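PDB 1M45: myosin light chain from Saccharomyces cerevisiae, which serves as a calmodulin-like light chain that binds the IQ motifs of class II and class V myosins and of IQG1 during yeast cytokinesis. Local coordinates for residues S57-L60 / D61-T64; K79-T82 / E83-V86; D104-Y107 / M108-L112. One frame throughout, in Å; residues are numbered along the deposited sequence. Where two conformers were deposited one is given.

Interaction 1 (S57-L60 / D61-T64); sequences SLTL and DQIT
Thr59 and Gln62 clasp each other with two reciprocal bonds. Thr59 OG1 accepts from Gln62 N at 3.1 Å, while Gln62 OE1 takes the N-H of Thr59 N at 2.9 Å. The second bond is nearly straight, with an angle of 167° at the hydrogen, and the donor lies in the amide plane on a lone pair of OE1. Thr59 OG1 sits between its own backbone N and carbonyl carbon (chi1 67°), a rotation that turns the hydroxyl to the backbone of Gln62. The glutamine runs extended past CG, and its CG packs 3.2 Å from Thr59 OG1. This is a capping box with Thr59 as the N-cap of helix 60-69, made where strand 57-59 of an EF-hand-type lobe gives way to the helix. One residue further on, Leu60 O accepts from both Thr64 N and Thr64 OG1, the hydroxyl standing above the carbonyl plane at 2.9 Å from Leu60 O. On the buried side, Leu58 CB meets Ile63 CG1 at 3.9 Å, the two side chains crossing at about a right angle. Leu26 of helix 26-32 touches both, and Leu58 is further anchored by backbone hydrogen bonding to Ile21 in the partner strand 20-22.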
loop_
_atom_site.group_PDB
_atom_site.type_symbol
_atom_site.label_atom_id
_atom_site.label_comp_id
_atom_site.label_asym_id
_atom_site.label_seq_id
_atom_site.Cartn_x
_atom_site.Cartn_y
_atom_site.Cartn_z
ATOM N N SER A 57 -20.604 -7.881 -6.662
ATOM C CA SER A 57 -19.363 -8.631 -6.755
ATOM C C SER A 57 -18.792 -8.592 -8.148
ATOM O O SER A 57 -19.481 -8.216 -9.089
ATOM C CB SER A 57 -19.571 -10.076 -6.312
ATOM O OG SER A 57 -20.574 -10.679 -7.115
ATOM N N LEU A 58 -17.520 -8.970 -8.268
ATOM C CA LEU A 58 -16.812 -9.002 -9.537
ATOM C C LEU A 58 -16.151 -10.362 -9.715
ATOM O O LEU A 58 -15.574 -10.905 -8.768
ATOM C CB LEU A 58 -15.714 -7.906 -9.584
ATOM C CG LEU A 58 -16.122 -6.450 -9.394
ATOM C CD1 LEU A 58 -14.898 -5.555 -9.192
ATOM C CD2 LEU A 58 -16.978 -6.000 -10.588
ATOM N N THR A 59 -16.229 -10.913 -10.926
ATOM C CA THR A 59 -15.531 -12.154 -11.251
ATOM C C THR A 59 -14.067 -11.865 -11.549
ATOM O O THR A 59 -13.688 -10.703 -11.794
ATOM C CB THR A 59 -16.147 -12.885 -12.478
ATOM O OG1 THR A 59 -15.947 -12.106 -13.663
ATOM C CG2 THR A 59 -17.631 -13.085 -12.333
ATOM N N LEU A 60 -13.237 -12.911 -11.544
ATOM C CA LEU A 60 -11.827 -12.738 -11.843
ATOM C C LEU A 60 -11.675 -12.216 -13.256
ATOM O O LEU A 60 -10.838 -11.354 -13.538
ATOM C CB LEU A 60 -11.053 -14.047 -11.656
ATOM C CG LEU A 60 -9.554 -13.998 -11.901
ATOM C CD1 LEU A 60 -8.890 -12.884 -11.082
ATOM C CD2 LEU A 60 -8.988 -15.347 -11.553
ATOM N N ASP A 61 -12.486 -12.740 -14.163
ATOM C CA ASP A 61 -12.405 -12.274 -15.527
ATOM C C ASP A 61 -12.762 -10.799 -15.675
ATOM O O ASP A 61 -12.191 -10.111 -16.528
ATOM C CB ASP A 61 -13.300 -13.092 -16.447
ATOM C CG ASP A 61 -12.735 -14.453 -16.739
ATOM O OD1 ASP A 61 -11.478 -14.622 -16.765
ATOM O OD2 ASP A 61 -13.496 -15.398 -16.994
ATOM N N GLN A 62 -13.712 -10.337 -14.866
ATOM C CA GLN A 62 -14.132 -8.941 -14.935
ATOM C C GLN A 62 -13.002 -8.081 -14.409
ATOM O O GLN A 62 -12.673 -7.018 -14.992
ATOM C CB GLN A 62 -15.391 -8.693 -14.138
ATOM C CG GLN A 62 -16.682 -9.211 -14.748
ATOM C CD GLN A 62 -17.869 -8.907 -13.881
ATOM O OE1 GLN A 62 -17.911 -9.278 -12.709
ATOM N NE2 GLN A 62 -18.836 -8.188 -14.439
ATOM N N ILE A 63 -12.352 -8.580 -13.358
ATOM C CA ILE A 63 -11.240 -7.824 -12.771
ATOM C C ILE A 63 -10.063 -7.757 -13.719
ATOM O O ILE A 63 -9.430 -6.717 -13.869
ATOM C CB ILE A 63 -10.810 -8.413 -11.406
ATOM C CG1 ILE A 63 -11.946 -8.206 -10.422
ATOM C CG2 ILE A 63 -9.544 -7.699 -10.887
ATOM C CD1 ILE A 63 -11.713 -8.806 -9.015
ATOM N N THR A 64 -9.768 -8.876 -14.375
ATOM C CA THR A 64 -8.690 -8.932 -15.343
ATOM C C THR A 64 -8.957 -7.970 -16.482
ATOM O O THR A 64 -8.055 -7.267 -16.926
ATOM C CB THR A 64 -8.518 -10.381 -15.856
ATOM O OG1 THR A 64 -8.234 -11.231 -14.741
ATOM C CG2 THR A 64 -7.272 -10.490 -16.718
#

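Interaction 2 (K79-T82 / E83-V86); sequences KAKT and EDFV
With CG of Asp84 anti to its carbonyl carbon (chi1 -71°), the carboxylate turns back along the chain, and Asp84 OD2 accepts a hydrogen bond from Lys81 N at 2.8 Å. A similar rotation in Phe85 (chi1 -53°) sends its ring back beside the same incoming chain, where Ala80 CB lies 4.0 Å from Phe85 CE1. The Lys81 N-H reaches OD2 on its anti side, 33° out of the carboxylate plane, in a fairly straight bond. Lys81 returns the grip through its carbonyl: Asp84 N donates to Lys81 O at 2.9 Å, from above the carbonyl plane. Two bonds therefore tie Asp84 to one residue, and its CB rests over the centre of one face of the Phe85 ring. Next in line, Thr82 O accepts from Phe85 N at 3.0 Å and has Val86 CG2 3.4 Å away. Thr82 and Phe85 both pack on Ile142 of helix 138-146. The Phe85 ring also meets an aromatic side chain of the bound peptide, their planes inclined to each other. The arrangement fits the entry into the first helix of an EF-hand in a calmodulin-like lobe, here in contact with the IQ peptide of a class V myosin.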
loop_
_atom_site.group_PDB
_atom_site.type_symbol
_atom_site.label_atom_id
_atom_site.label_comp_id
_atom_site.label_asym_id
_atom_site.label_seq_id
_atom_site.Cartn_x
_atom_site.Cartn_y
_atom_site.Cartn_z
ATOM N N LYS A 79 5.768 2.760 -9.456
ATOM C CA LYS A 79 7.040 3.358 -9.856
ATOM C C LYS A 79 7.703 4.232 -8.820
ATOM O O LYS A 79 8.610 5.001 -9.172
ATOM C CB LYS A 79 6.812 4.157 -11.131
ATOM C CG LYS A 79 6.342 3.270 -12.284
ATOM C CD LYS A 79 6.067 4.096 -13.543
ATOM C CE LYS A 79 5.749 3.141 -14.697
ATOM N NZ LYS A 79 5.293 3.859 -15.927
ATOM N N ALA A 80 7.270 4.169 -7.566
ATOM C CA ALA A 80 7.897 5.006 -6.539
ATOM C C ALA A 80 9.322 4.626 -6.266
ATOM O O ALA A 80 9.685 3.448 -6.363
ATOM C CB ALA A 80 7.094 4.955 -5.216
ATOM N N LYS A 81 10.135 5.619 -5.898
ATOM C CA LYS A 81 11.545 5.382 -5.636
ATOM C C LYS A 81 11.898 5.864 -4.239
ATOM O O LYS A 81 11.249 6.764 -3.705
ATOM C CB LYS A 81 12.400 6.126 -6.673
ATOM C CG LYS A 81 12.157 5.662 -8.096
ATOM C CD LYS A 81 13.161 6.336 -9.037
ATOM C CE LYS A 81 13.108 5.710 -10.413
ATOM N NZ LYS A 81 14.242 6.223 -11.265
ATOM N N THR A 82 12.967 5.321 -3.672
ATOM C CA THR A 82 13.384 5.733 -2.333
ATOM C C THR A 82 13.580 7.244 -2.239
ATOM O O THR A 82 13.194 7.875 -1.244
ATOM C CB THR A 82 14.671 4.998 -1.959
ATOM O OG1 THR A 82 14.379 3.589 -1.945
ATOM C CG2 THR A 82 15.084 5.331 -0.549
ATOM N N GLU A 83 14.144 7.835 -3.283
ATOM C CA GLU A 83 14.401 9.259 -3.269
ATOM C C GLU A 83 13.132 10.110 -3.130
ATOM O O GLU A 83 13.214 11.251 -2.705
ATOM C CB GLU A 83 15.189 9.669 -4.519
ATOM C CG GLU A 83 14.406 9.565 -5.817
ATOM C CD GLU A 83 15.205 10.101 -6.973
ATOM O OE1 GLU A 83 16.125 9.377 -7.403
ATOM O OE2 GLU A 83 14.918 11.231 -7.423
ATOM N N ASP A 84 11.975 9.557 -3.500
ATOM C CA ASP A 84 10.703 10.269 -3.381
ATOM C C ASP A 84 10.348 10.565 -1.926
ATOM O O ASP A 84 9.567 11.476 -1.663
ATOM C CB ASP A 84 9.576 9.442 -3.983
ATOM C CG ASP A 84 9.662 9.370 -5.505
ATOM O OD1 ASP A 84 10.044 10.401 -6.137
ATOM O OD2 ASP A 84 9.386 8.335 -6.146
ATOM N N PHE A 85 10.917 9.820 -0.989
ATOM C CA PHE A 85 10.470 9.936 0.423
ATOM C C PHE A 85 11.516 10.357 1.439
ATOM O O PHE A 85 11.176 10.622 2.598
ATOM C CB PHE A 85 9.879 8.605 0.857
ATOM C CG PHE A 85 8.827 8.112 -0.070
ATOM C CD1 PHE A 85 9.008 6.921 -0.766
ATOM C CD2 PHE A 85 7.679 8.873 -0.317
ATOM C CE1 PHE A 85 8.039 6.470 -1.671
ATOM C CE2 PHE A 85 6.745 8.430 -1.242
ATOM C CZ PHE A 85 6.930 7.203 -1.898
ATOM N N VAL A 86 12.785 10.395 1.015
ATOM C CA VAL A 86 13.866 10.764 1.916
ATOM C C VAL A 86 13.720 12.154 2.508
ATOM O O VAL A 86 13.866 12.318 3.713
ATOM C CB VAL A 86 15.247 10.616 1.212
ATOM C CG1 VAL A 86 16.397 11.176 2.059
ATOM C CG2 VAL A 86 15.489 9.170 0.900
#

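Interaction 3 (D104-Y107 / M108-L112); sequences DLRY and MLTGL
Helix 102-111 is the exiting helix of an EF-hand in the C-terminal lobe, and across its last turns Thr110 meets Arg106 at a doubly used carbonyl. Arg106 O accepts from Thr110 N and from Thr110 OG1, each at 2.8 Å; the hydroxyl stands above the carbonyl plane. Thr110 chi1 of 66° puts OG1 between its backbone N and carbonyl carbon, facing the carbonyl of the preceding turn, while Thr110 CG2 lies 4.0 Å from Arg106 CG. The guanidinium group leaves this turn altogether and forms salt bridges with Asp118 and Asp122 of helix 118-125, the latter probably part of the next calcium site, so the two EF-hands are joined by charge as well as by packing. Asp104, at the start of the segment, is probably a ligand of a calcium site; its carbonyl takes the amide of Met108. On the inner side, Leu105 CD1 approaches Leu109 CD1 at 3.8 Å, and these leucines lean on Leu125 and Leu124 of helix 118-125, respectively. Toward the helix end Gly111 N bonds to Tyr107 O at 2.8 Å. Leu109 and Leu112 both pack against apolar side chains of the bound peptide, and Leu112 O accepts a hydrogen bond from it. On the Tyr107 side, Leu112 CD1 comes obliquely to the phenol ring, 4.1 Å from Tyr107 CE2.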
loop_
_atom_site.group_PDB
_atom_site.type_symbol
_atom_site.label_atom_id
_atom_site.label_comp_id
_atom_site.label_asym_id
_atom_site.label_seq_id
_atom_site.Cartn_x
_atom_site.Cartn_y
_atom_site.Cartn_z
ATOM N N ASP A 104 7.746 9.165 16.000
ATOM C CA ASP A 104 7.636 10.142 14.916
ATOM C C ASP A 104 7.103 9.486 13.638
ATOM O O ASP A 104 6.410 10.141 12.840
ATOM C CB ASP A 104 8.958 10.804 14.619
ATOM C CG ASP A 104 9.331 11.843 15.652
ATOM O OD1 ASP A 104 8.444 12.325 16.389
ATOM O OD2 ASP A 104 10.476 12.269 15.731
ATOM N N LEU A 105 7.444 8.208 13.433
ATOM C CA LEU A 105 6.955 7.537 12.229
ATOM C C LEU A 105 5.456 7.383 12.334
ATOM O O LEU A 105 4.701 7.617 11.360
ATOM C CB LEU A 105 7.663 6.203 12.005
ATOM C CG LEU A 105 7.145 5.371 10.818
ATOM C CD1 LEU A 105 7.216 6.201 9.538
ATOM C CD2 LEU A 105 8.045 4.094 10.658
ATOM N N ARG A 106 5.000 6.971 13.518
ATOM C CA ARG A 106 3.546 6.876 13.712
ATOM C C ARG A 106 2.871 8.223 13.507
ATOM O O ARG A 106 1.775 8.305 12.895
ATOM C CB ARG A 106 3.217 6.293 15.079
ATOM C CG ARG A 106 1.737 6.081 15.292
ATOM C CD ARG A 106 1.449 5.281 16.558
ATOM N NE ARG A 106 1.923 3.903 16.371
ATOM C CZ ARG A 106 1.158 2.886 16.006
ATOM N NH1 ARG A 106 -0.140 3.047 15.769
ATOM N NH2 ARG A 106 1.705 1.687 15.828
ATOM N N TYR A 107 3.486 9.282 14.053
ATOM C CA TYR A 107 2.995 10.628 13.865
ATOM C C TYR A 107 2.855 10.995 12.392
ATOM O O TYR A 107 1.805 11.489 11.965
ATOM C CB TYR A 107 3.906 11.610 14.577
ATOM C CG TYR A 107 3.574 13.080 14.328
ATOM C CD1 TYR A 107 2.702 13.764 15.163
ATOM C CD2 TYR A 107 4.179 13.777 13.294
ATOM C CE1 TYR A 107 2.422 15.135 14.941
ATOM C CE2 TYR A 107 3.903 15.129 13.059
ATOM C CZ TYR A 107 3.043 15.775 13.887
ATOM O OH TYR A 107 2.798 17.086 13.670
ATOM N N MET A 108 3.908 10.735 11.622
ATOM C CA MET A 108 3.901 11.018 10.194
ATOM C C MET A 108 2.752 10.309 9.490
ATOM O O MET A 108 2.033 10.914 8.705
ATOM C CB MET A 108 5.213 10.578 9.535
ATOM C CG MET A 108 6.477 11.340 9.974
ATOM S SD MET A 108 7.948 10.547 9.242
ATOM C CE MET A 108 7.775 11.011 7.532
ATOM N N LEU A 109 2.599 9.018 9.765
ATOM C CA LEU A 109 1.638 8.203 9.068
ATOM C C LEU A 109 0.180 8.342 9.486
ATOM O O LEU A 109 -0.689 8.179 8.656
ATOM C CB LEU A 109 2.043 6.727 9.137
ATOM C CG LEU A 109 3.434 6.497 8.527
ATOM C CD1 LEU A 109 3.725 5.032 8.625
ATOM C CD2 LEU A 109 3.468 6.915 7.038
ATOM N N THR A 110 -0.058 8.650 10.757
ATOM C CA THR A 110 -1.421 8.792 11.246
ATOM C C THR A 110 -1.891 10.219 11.388
ATOM O O THR A 110 -3.092 10.460 11.467
ATOM C CB THR A 110 -1.616 8.120 12.601
ATOM O OG1 THR A 110 -0.839 8.803 13.591
ATOM C CG2 THR A 110 -1.181 6.662 12.583
ATOM N N GLY A 111 -0.962 11.147 11.479
ATOM C CA GLY A 111 -1.334 12.552 11.665
ATOM C C GLY A 111 -1.240 13.432 10.439
ATOM O O GLY A 111 -1.717 14.560 10.461
ATOM N N LEU A 112 -0.571 12.952 9.393
ATOM C CA LEU A 112 -0.378 13.727 8.170
ATOM C C LEU A 112 -0.880 12.966 6.947
ATOM O O LEU A 112 -1.235 11.788 7.046
ATOM C CB LEU A 112 1.116 14.079 7.991
ATOM C CG LEU A 112 1.783 14.892 9.107
ATOM C CD1 LEU A 112 3.307 14.890 8.997
ATOM C CD2 LEU A 112 1.236 16.313 9.125
#

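How the interactions relate
Three local contacts illustrate how an EF-hand protein fixes its helix ends and turns. Interactions 1 and 2 both stand at helix starts and use a side-chain acceptor for an amide of the incoming chain: a neutral amide oxygen in interaction 1, a carboxylate in interaction 2. Interaction 3 runs along a helix to its C-terminal end, and regular backbone bonds dominate; its threonine hydroxyl repeats the bond to a carbonyl four residues back found in interaction 1. Interaction 2 is a surface contact, the other two partly buried. Interaction 1 lies about 32 Å, centre to centre, from interaction 2, whereas interactions 2 and 3 share one EF-hand and both touch the bound peptide.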